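PDB 5H9D: farnesyl pyrophosphate synthetase from Staphylococcus aureus, which probably catalyses magnesium-dependent chain elongation of prenyl diphosphates to heptaprenyl diphosphate, as the catalytic component of a two-subunit synthase. Local coordinates for residues 47-57 against 176-186; 66-77 against 113-124. All coordinates share one frame; numbering follows the deposited sequence.

Contact 1 (47-57 against 176-186)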
loop_
_atom_site.group_PDB
_atom_site.type_symbol
_atom_site.label_atom_id
_atom_site.label_comp_id
_atom_site.label_asym_id
_atom_site.label_seq_id
_atom_site.Cartn_x
_atom_site.Cartn_y
_atom_site.Cartn_z
ATOM N N PHE A 47 6.446 13.679 9.252
ATOM C CA PHE A 47 6.483 13.098 10.575
ATOM C C PHE A 47 7.716 12.243 10.821
ATOM O O PHE A 47 8.161 12.133 11.948
ATOM C CB PHE A 47 5.210 12.299 10.832
ATOM C CG PHE A 47 4.064 13.146 11.269
ATOM C CD1 PHE A 47 4.179 13.945 12.395
ATOM C CD2 PHE A 47 2.906 13.192 10.537
ATOM C CE1 PHE A 47 3.159 14.778 12.777
ATOM C CE2 PHE A 47 1.870 14.024 10.908
ATOM C CZ PHE A 47 1.987 14.821 12.026
ATOM N N VAL A 48 8.275 11.641 9.776
ATOM C CA VAL A 48 9.464 10.813 9.944
ATOM C C VAL A 48 10.667 11.703 10.309
ATOM O O VAL A 48 11.371 11.427 11.294
ATOM C CB VAL A 48 9.780 9.997 8.669
ATOM C CG1 VAL A 48 11.014 9.162 8.882
ATOM C CG2 VAL A 48 8.614 9.113 8.318
ATOM N N ILE A 49 10.908 12.758 9.518
ATOM C CA ILE A 49 12.002 13.684 9.809
ATOM C C ILE A 49 11.813 14.161 11.277
ATOM O O ILE A 49 12.628 13.845 12.130
ATOM C CB ILE A 49 12.010 14.915 8.792
ATOM C CG1 ILE A 49 12.865 14.610 7.552
ATOM C CG2 ILE A 49 12.593 16.173 9.442
ATOM C CD1 ILE A 49 12.151 13.833 6.501
ATOM N N LEU A 50 10.720 14.877 11.563
ATOM C CA LEU A 50 10.406 15.390 12.912
ATOM C C LEU A 50 10.524 14.382 14.044
ATOM O O LEU A 50 11.094 14.696 15.079
ATOM C CB LEU A 50 9.000 15.991 12.967
ATOM C CG LEU A 50 8.946 17.505 12.829
ATOM C CD1 LEU A 50 7.563 17.965 13.164
ATOM C CD2 LEU A 50 9.958 18.149 13.760
ATOM N N SER A 51 9.974 13.187 13.853
ATOM C CA SER A 51 10.054 12.128 14.856
ATOM C C SER A 51 11.488 11.730 15.175
ATOM O O SER A 51 11.741 11.125 16.200
ATOM C CB SER A 51 9.329 10.857 14.383
ATOM O OG SER A 51 7.927 11.011 14.420
ATOM N N SER A 52 12.429 12.044 14.302
ATOM C CA SER A 52 13.793 11.640 14.566
ATOM C C SER A 52 14.623 12.632 15.353
ATOM O O SER A 52 15.689 12.270 15.812
ATOM C CB SER A 52 14.513 11.302 13.265
ATOM O OG SER A 52 14.872 12.475 12.570
ATOM N N GLN A 53 14.153 13.866 15.524
ATOM C CA GLN A 53 14.910 14.882 16.279
ATOM C C GLN A 53 15.019 14.642 17.810
ATOM O O GLN A 53 15.780 15.330 18.498
ATOM C CB GLN A 53 14.311 16.278 16.051
ATOM C CG GLN A 53 14.030 16.621 14.599
ATOM C CD GLN A 53 15.266 16.638 13.740
ATOM O OE1 GLN A 53 16.215 17.381 14.003
ATOM N NE2 GLN A 53 15.264 15.831 12.699
ATOM N N PHE A 54 14.265 13.682 18.343
ATOM C CA PHE A 54 14.315 13.399 19.781
ATOM C C PHE A 54 15.149 12.133 20.042
ATOM O O PHE A 54 14.975 11.421 21.044
ATOM C CB PHE A 54 12.880 13.261 20.316
ATOM C CG PHE A 54 12.005 14.423 19.944
ATOM C CD1 PHE A 54 11.988 15.567 20.706
ATOM C CD2 PHE A 54 11.282 14.414 18.761
ATOM C CE1 PHE A 54 11.270 16.687 20.291
ATOM C CE2 PHE A 54 10.567 15.528 18.345
ATOM C CZ PHE A 54 10.563 16.664 19.112
ATOM N N GLY A 55 16.072 11.875 19.126
ATOM C CA GLY A 55 16.914 10.710 19.248
ATOM C C GLY A 55 18.314 11.139 19.588
ATOM O O GLY A 55 18.524 12.010 20.432
ATOM N N LYS A 56 19.295 10.541 18.937
ATOM C CA LYS A 56 20.630 10.937 19.255
ATOM C C LYS A 56 21.422 11.411 18.060
ATOM O O LYS A 56 22.634 11.260 18.031
ATOM C CB LYS A 56 21.355 9.802 19.990
ATOM C CG LYS A 56 21.810 8.633 19.149
ATOM C CD LYS A 56 22.820 7.795 19.932
ATOM C CE LYS A 56 22.166 6.892 20.980
ATOM N NZ LYS A 56 21.370 7.587 22.024
ATOM N N ASP A 57 20.749 11.982 17.066
ATOM C CA ASP A 57 21.470 12.504 15.907
ATOM C C ASP A 57 21.289 14.027 15.954
ATOM O O ASP A 57 20.157 14.523 16.018
ATOM C CB ASP A 57 20.931 11.917 14.576
ATOM C CG ASP A 57 21.102 10.375 14.464
ATOM O OD1 ASP A 57 22.056 9.804 15.031
ATOM O OD2 ASP A 57 20.283 9.722 13.775
ATOM N N SER A 176 5.236 6.175 10.699
ATOM C CA SER A 176 6.099 7.293 10.347
ATOM C C SER A 176 6.717 7.922 11.587
ATOM O O SER A 176 7.866 8.364 11.566
ATOM C CB SER A 176 5.323 8.372 9.592
ATOM O OG SER A 176 4.609 7.814 8.516
ATOM N N THR A 177 5.956 7.999 12.667
ATOM C CA THR A 177 6.511 8.602 13.867
ATOM C C THR A 177 7.358 7.620 14.677
ATOM O O THR A 177 8.369 8.026 15.252
ATOM C CB THR A 177 5.418 9.176 14.756
ATOM O OG1 THR A 177 4.358 8.220 14.860
ATOM C CG2 THR A 177 4.905 10.479 14.189
ATOM N N GLU A 178 6.965 6.342 14.690
ATOM C CA GLU A 178 7.674 5.296 15.445
ATOM C C GLU A 178 9.058 4.986 14.886
ATOM O O GLU A 178 10.075 5.075 15.605
ATOM C CB GLU A 178 6.867 4.006 15.451
ATOM C CG GLU A 178 7.169 3.092 16.620
ATOM C CD GLU A 178 6.361 1.800 16.578
ATOM O OE1 GLU A 178 5.156 1.833 16.190
ATOM O OE2 GLU A 178 6.932 0.745 16.947
ATOM N N VAL A 179 9.068 4.605 13.612
ATOM C CA VAL A 179 10.274 4.285 12.865
ATOM C C VAL A 179 11.210 5.500 12.814
ATOM O O VAL A 179 12.423 5.396 12.979
ATOM C CB VAL A 179 9.896 3.885 11.419
ATOM C CG1 VAL A 179 11.148 3.629 10.600
ATOM C CG2 VAL A 179 8.982 2.658 11.432
ATOM N N GLY A 180 10.638 6.665 12.599
ATOM C CA GLY A 180 11.463 7.850 12.526
ATOM C C GLY A 180 12.299 8.045 13.777
ATOM O O GLY A 180 13.420 8.561 13.720
ATOM N N ALA A 181 11.752 7.651 14.918
ATOM C CA ALA A 181 12.472 7.789 16.174
ATOM C C ALA A 181 13.453 6.623 16.309
ATOM O O ALA A 181 14.584 6.804 16.759
ATOM C CB ALA A 181 11.488 7.794 17.326
ATOM N N ILE A 182 13.014 5.438 15.891
ATOM C CA ILE A 182 13.837 4.251 15.967
ATOM C C ILE A 182 15.008 4.344 15.034
ATOM O O ILE A 182 15.969 3.589 15.186
ATOM C CB ILE A 182 13.050 2.987 15.619
ATOM C CG1 ILE A 182 11.976 2.746 16.686
ATOM C CG2 ILE A 182 13.995 1.783 15.478
ATOM C CD1 ILE A 182 11.067 1.591 16.387
ATOM N N THR A 183 14.953 5.247 14.059
ATOM C CA THR A 183 16.099 5.375 13.151
ATOM C C THR A 183 17.260 6.165 13.774
ATOM O O THR A 183 18.420 5.890 13.482
ATOM C CB THR A 183 15.731 6.053 11.799
ATOM O OG1 THR A 183 15.345 7.412 12.023
ATOM C CG2 THR A 183 14.617 5.313 11.122
ATOM N N SER A 184 16.941 7.140 14.625
ATOM C CA SER A 184 17.958 7.980 15.269
ATOM C C SER A 184 18.238 7.509 16.698
ATOM O O SER A 184 18.674 8.274 17.563
ATOM C CB SER A 184 17.508 9.449 15.276
ATOM O OG SER A 184 16.307 9.620 15.996
ATOM N N GLN A 185 17.965 6.233 16.929
ATOM C CA GLN A 185 18.183 5.616 18.221
ATOM C C GLN A 185 17.597 6.388 19.411
ATOM O O GLN A 185 18.326 6.886 20.266
ATOM C CB GLN A 185 19.683 5.389 18.431
ATOM C CG GLN A 185 20.368 4.736 17.250
ATOM C CD GLN A 185 21.649 4.012 17.632
ATOM O OE1 GLN A 185 21.639 2.799 17.897
ATOM N NE2 GLN A 185 22.759 4.755 17.675
ATOM N N SER A 186 16.276 6.499 19.455
ATOM C CA SER A 186 15.616 7.157 20.573
ATOM C C SER A 186 15.375 6.026 21.577
ATOM O O SER A 186 15.665 4.865 21.261
ATOM C CB SER A 186 14.298 7.790 20.120
ATOM O OG SER A 186 14.537 8.962 19.358
#

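Contact 2 (66-77 against 113-124)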
loop_
_atom_site.group_PDB
_atom_site.type_symbol
_atom_site.label_atom_id
_atom_site.label_comp_id
_atom_site.label_asym_id
_atom_site.label_seq_id
_atom_site.Cartn_x
_atom_site.Cartn_y
_atom_site.Cartn_z
ATOM N N GLN A 66 15.934 8.163 4.098
ATOM C CA GLN A 66 15.579 7.006 3.303
ATOM C C GLN A 66 14.255 6.395 3.775
ATOM O O GLN A 66 13.470 5.882 2.969
ATOM C CB GLN A 66 16.699 5.963 3.329
ATOM C CG GLN A 66 17.998 6.358 2.597
ATOM C CD GLN A 66 17.804 6.630 1.108
ATOM O OE1 GLN A 66 17.208 5.827 0.392
ATOM N NE2 GLN A 66 18.322 7.763 0.636
ATOM N N VAL A 67 13.973 6.455 5.069
ATOM C CA VAL A 67 12.709 5.888 5.520
ATOM C C VAL A 67 11.589 6.836 5.088
ATOM O O VAL A 67 10.482 6.426 4.764
ATOM C CB VAL A 67 12.704 5.652 7.059
ATOM C CG1 VAL A 67 11.407 4.993 7.482
ATOM C CG2 VAL A 67 13.848 4.739 7.420
ATOM N N ALA A 68 11.909 8.110 5.055
ATOM C CA ALA A 68 10.957 9.128 4.617
ATOM C C ALA A 68 10.577 8.888 3.138
ATOM O O ALA A 68 9.390 8.905 2.794
ATOM C CB ALA A 68 11.568 10.533 4.822
ATOM N N VAL A 69 11.589 8.655 2.286
ATOM C CA VAL A 69 11.399 8.368 0.866
ATOM C C VAL A 69 10.569 7.077 0.723
ATOM O O VAL A 69 9.644 7.000 -0.078
ATOM C CB VAL A 69 12.782 8.225 0.145
ATOM C CG1 VAL A 69 12.620 7.558 -1.178
ATOM C CG2 VAL A 69 13.402 9.601 -0.091
ATOM N N ALA A 70 10.881 6.068 1.526
ATOM C CA ALA A 70 10.129 4.811 1.479
ATOM C C ALA A 70 8.671 5.008 1.853
ATOM O O ALA A 70 7.795 4.479 1.181
ATOM C CB ALA A 70 10.753 3.759 2.417
ATOM N N LEU A 71 8.405 5.746 2.923
ATOM C CA LEU A 71 7.024 5.964 3.349
ATOM C C LEU A 71 6.167 6.659 2.285
ATOM O O LEU A 71 4.999 6.284 2.077
ATOM C CB LEU A 71 6.980 6.788 4.641
ATOM C CG LEU A 71 7.002 6.094 5.996
ATOM C CD1 LEU A 71 5.614 5.511 6.222
ATOM C CD2 LEU A 71 8.094 5.021 6.056
ATOM N N GLU A 72 6.727 7.669 1.615
ATOM C CA GLU A 72 5.958 8.387 0.608
ATOM C C GLU A 72 5.727 7.510 -0.612
ATOM O O GLU A 72 4.713 7.628 -1.267
ATOM C CB GLU A 72 6.671 9.683 0.231
ATOM C CG GLU A 72 5.829 10.718 -0.504
ATOM C CD GLU A 72 4.585 11.154 0.249
ATOM O OE1 GLU A 72 4.481 10.828 1.445
ATOM O OE2 GLU A 72 3.702 11.821 -0.343
ATOM N N LEU A 73 6.657 6.610 -0.916
ATOM C CA LEU A 73 6.498 5.727 -2.073
ATOM C C LEU A 73 5.401 4.678 -1.814
ATOM O O LEU A 73 4.648 4.346 -2.724
ATOM C CB LEU A 73 7.835 5.054 -2.420
ATOM C CG LEU A 73 9.028 5.876 -2.944
ATOM C CD1 LEU A 73 10.317 5.063 -2.989
ATOM C CD2 LEU A 73 8.722 6.384 -4.329
ATOM N N ILE A 74 5.308 4.165 -0.579
ATOM C CA ILE A 74 4.281 3.183 -0.218
ATOM C C ILE A 74 2.914 3.909 -0.209
ATOM O O ILE A 74 1.895 3.375 -0.668
ATOM C CB ILE A 74 4.562 2.531 1.196
ATOM C CG1 ILE A 74 5.749 1.565 1.103
ATOM C CG2 ILE A 74 3.344 1.730 1.672
ATOM C CD1 ILE A 74 6.487 1.347 2.423
ATOM N N HIS A 75 2.902 5.120 0.334
ATOM C CA HIS A 75 1.702 5.940 0.347
ATOM C C HIS A 75 1.168 6.111 -1.094
ATOM O O HIS A 75 -0.024 5.909 -1.377
ATOM C CB HIS A 75 2.053 7.295 0.939
ATOM C CG HIS A 75 0.927 8.274 0.929
ATOM N ND1 HIS A 75 -0.376 7.915 1.217
ATOM C CD2 HIS A 75 0.910 9.606 0.687
ATOM C CE1 HIS A 75 -1.146 8.986 1.153
ATOM N NE2 HIS A 75 -0.390 10.023 0.833
ATOM N N MET A 76 2.078 6.490 -1.994
ATOM C CA MET A 76 1.794 6.685 -3.414
ATOM C C MET A 76 1.312 5.397 -4.084
ATOM O O MET A 76 0.377 5.418 -4.896
ATOM C CB MET A 76 3.041 7.154 -4.139
ATOM C CG MET A 76 3.502 8.538 -3.821
ATOM S SD MET A 76 5.180 8.855 -4.477
ATOM C CE MET A 76 4.842 9.270 -6.178
ATOM N N ALA A 77 1.951 4.275 -3.786
ATOM C CA ALA A 77 1.482 3.040 -4.398
ATOM C C ALA A 77 0.001 2.887 -4.021
ATOM O O ALA A 77 -0.838 2.573 -4.850
ATOM C CB ALA A 77 2.321 1.809 -3.902
ATOM N N LEU A 113 6.103 1.297 -7.489
ATOM C CA LEU A 113 6.241 2.215 -6.359
ATOM C C LEU A 113 6.440 1.483 -5.062
ATOM O O LEU A 113 7.213 1.897 -4.198
ATOM C CB LEU A 113 4.999 3.152 -6.267
ATOM C CG LEU A 113 4.894 4.167 -7.422
ATOM C CD1 LEU A 113 3.672 5.028 -7.353
ATOM C CD2 LEU A 113 6.117 5.051 -7.370
ATOM N N LEU A 114 5.729 0.378 -4.933
ATOM C CA LEU A 114 5.784 -0.436 -3.738
ATOM C C LEU A 114 7.127 -1.161 -3.647
ATOM O O LEU A 114 7.723 -1.212 -2.585
ATOM C CB LEU A 114 4.665 -1.443 -3.807
ATOM C CG LEU A 114 4.047 -1.918 -2.525
ATOM C CD1 LEU A 114 3.244 -0.771 -1.936
ATOM C CD2 LEU A 114 3.161 -3.139 -2.849
ATOM N N ALA A 115 7.599 -1.720 -4.763
ATOM C CA ALA A 115 8.873 -2.437 -4.753
ATOM C C ALA A 115 10.011 -1.514 -4.340
ATOM O O ALA A 115 10.916 -1.924 -3.598
ATOM C CB ALA A 115 9.169 -3.044 -6.141
ATOM N N LEU A 116 9.960 -0.272 -4.837
ATOM C CA LEU A 116 10.975 0.728 -4.526
ATOM C C LEU A 116 10.929 1.021 -3.029
ATOM O O LEU A 116 11.962 1.224 -2.392
ATOM C CB LEU A 116 10.711 2.022 -5.299
ATOM C CG LEU A 116 10.933 2.096 -6.812
ATOM C CD1 LEU A 116 10.448 3.482 -7.339
ATOM C CD2 LEU A 116 12.417 1.806 -7.118
ATOM N N GLY A 117 9.721 1.058 -2.473
ATOM C CA GLY A 117 9.577 1.309 -1.051
ATOM C C GLY A 117 10.325 0.256 -0.253
ATOM O O GLY A 117 10.975 0.580 0.741
ATOM N N LEU A 118 10.236 -1.006 -0.691
ATOM C CA LEU A 118 10.949 -2.105 -0.019
ATOM C C LEU A 118 12.460 -1.964 -0.175
ATOM O O LEU A 118 13.214 -2.262 0.747
ATOM C CB LEU A 118 10.521 -3.464 -0.561
ATOM C CG LEU A 118 9.105 -3.934 -0.223
ATOM C CD1 LEU A 118 9.136 -5.460 -0.183
ATOM C CD2 LEU A 118 8.598 -3.345 1.129
ATOM N N GLU A 119 12.898 -1.516 -1.344
ATOM C CA GLU A 119 14.316 -1.320 -1.573
ATOM C C GLU A 119 14.804 -0.295 -0.573
ATOM O O GLU A 119 15.849 -0.474 0.047
ATOM C CB GLU A 119 14.592 -0.747 -2.955
ATOM C CG GLU A 119 14.692 -1.701 -4.104
ATOM C CD GLU A 119 15.228 -0.979 -5.349
ATOM O OE1 GLU A 119 15.151 -1.556 -6.466
ATOM O OE2 GLU A 119 15.731 0.176 -5.191
ATOM N N HIS A 120 14.042 0.787 -0.425
ATOM C CA HIS A 120 14.439 1.858 0.470
ATOM C C HIS A 120 14.362 1.577 1.975
ATOM O O HIS A 120 15.050 2.222 2.759
ATOM C CB HIS A 120 13.685 3.135 0.102
ATOM C CG HIS A 120 14.176 3.774 -1.160
ATOM N ND1 HIS A 120 14.865 4.970 -1.175
ATOM C CD2 HIS A 120 14.109 3.365 -2.447
ATOM C CE1 HIS A 120 15.200 5.268 -2.416
ATOM N NE2 HIS A 120 14.755 4.310 -3.209
ATOM N N LEU A 121 13.556 0.607 2.378
ATOM C CA LEU A 121 13.456 0.268 3.791
ATOM C C LEU A 121 14.642 -0.580 4.232
ATOM O O LEU A 121 14.876 -0.723 5.432
ATOM C CB LEU A 121 12.171 -0.499 4.071
ATOM C CG LEU A 121 10.932 0.375 4.163
ATOM C CD1 LEU A 121 9.662 -0.487 4.188
ATOM C CD2 LEU A 121 11.045 1.217 5.404
ATOM N N MET A 122 15.382 -1.139 3.270
ATOM C CA MET A 122 16.545 -1.977 3.592
ATOM C C MET A 122 17.703 -1.119 4.084
ATOM O O MET A 122 18.835 -1.603 4.210
ATOM C CB MET A 122 17.013 -2.800 2.379
ATOM C CG MET A 122 18.063 -2.101 1.497
ATOM C CE MET A 122 19.774 -4.221 0.926
ATOM N N ALA A 123 17.412 0.160 4.330
ATOM C CA ALA A 123 18.397 1.108 4.836
ATOM C C ALA A 123 18.248 1.079 6.355
ATOM O O ALA A 123 19.092 1.571 7.099
ATOM C CB ALA A 123 18.125 2.504 4.289
ATOM N N VAL A 124 17.143 0.521 6.814
ATOM C CA VAL A 124 16.925 0.381 8.235
ATOM C C VAL A 124 17.635 -0.949 8.480
ATOM O O VAL A 124 17.628 -1.822 7.607
ATOM C CB VAL A 124 15.426 0.248 8.560
ATOM C CG1 VAL A 124 15.232 0.056 10.061
ATOM C CG2 VAL A 124 14.681 1.483 8.076
#

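Contact 1 (47-57 against 176-186)
The carbonyl oxygen of Ser52 accepts a bond from the hydroxyl of Ser184, with OG and O 2.7 Å apart, and a weak one from Gly55 N in its own type I turn. Ser184 OG stands between its backbone N and carbonyl carbon (chi1 61°), which turns it toward the Ser52 peptide; it lies in that carbonyl's plane, on a lone pair. Ser184 also holds segment 47-57 through its backbone: Lys56 N donates to Ser184 O at 2.7 Å, almost in line with the carbonyl. Beyond this, the Lys56 side chain, bent at chi3 and chi4, crosses Gln185 at a slant at the exposed end of the contact.

Deeper in, helices 47-51 and 176-183 cross at -42°, their axes 7.3 Å apart. Gly180 permits this closeness, its CA coming within 4.4 Å of Val48 CA. The Ser51 side chain points into the hole formed by Ser176, Thr177, Gly180 and Ala181, though its hydroxyl's exact position is doubtful. Val48 CG2 packs 3.6 Å from Ser176 CB, while Thr177 CG2 lies alongside Phe47 CB. Close helix crossing at a glycine, followed by bonded loops at the two C-terminal ends, ties together two helices of the all-alpha isoprenoid synthase fold.

Contact 2 (66-77 against 113-124)
Helices 66-77 and 113-121 run antiparallel, with 160° between their directions and axes 7.9 Å apart at the closest point. The backbones draw nearest where Ala70 faces Gly117, their CA atoms 4.4 Å apart. Gly117 presents only backbone here, and Ala70 CB rests on its carbonyl oxygen while also meeting His120 CB and Leu121 CG.

On one flank, Leu73 and His120 interlock as reciprocal knobs into holes. Leu73 enters between Leu113, Leu116, Gly117 and His120, its CD1 3.8 Å from Leu116 CB and above one face of the imidazole, toward the ring's rim. His120 in turn sits among Gln66, Val69, Ala70 and Leu73. Its CG is anti to the carbonyl carbon, and the ring lies beside Gln66, where ND1 gives OE1 a weak, strongly bent bond of 2.9 Å (122° at the hydrogen). Amide and ring planes are only 18° apart. The other end of that amide, NE2, is held by Glu62, which helps fix its orientation.

Apolar side chains make most of the other contacts. Ala77 CB meets Leu114 CD1 at 3.4 Å, Ile74 CD1 meets Leu121 CD1 at 4.1 Å, and Val67 CG2 meets Val124 CG2 with the two side chains nearly perpendicular.

Helix 62-85 continues this packing on its other sides, where Leu71 touches helix 158-183, Ala68 touches helix 43-51 and Glu72 touches Leu17 of helix 6-20; Leu118 and Leu121 pack on Tyr82 of the partner subunit 1 chain.

How the contacts relate
The centres of the two contacts are 16 Å apart, and helix 62-85 joins them: it follows helix 43-51 of contact 1 in sequence and supplies 66-77 to contact 2, which is nested inside the chain loop that contact 1 closes. Val179 CG1 lies 3.4 Å from Val67 CG1, and Ile49 CD1 3.7 Å from Ala68 CB, so both segments of contact 1 pack on 66-77. Helix 62-85 thus packs against helices 43-51, 158-183 and 103-121. At its C-terminal end it leads into a DDxxD sequence, which in this family typically binds magnesium and substrate diphosphate; contact 2 contains the turns shortly before this motif, and contact 1 packs against them.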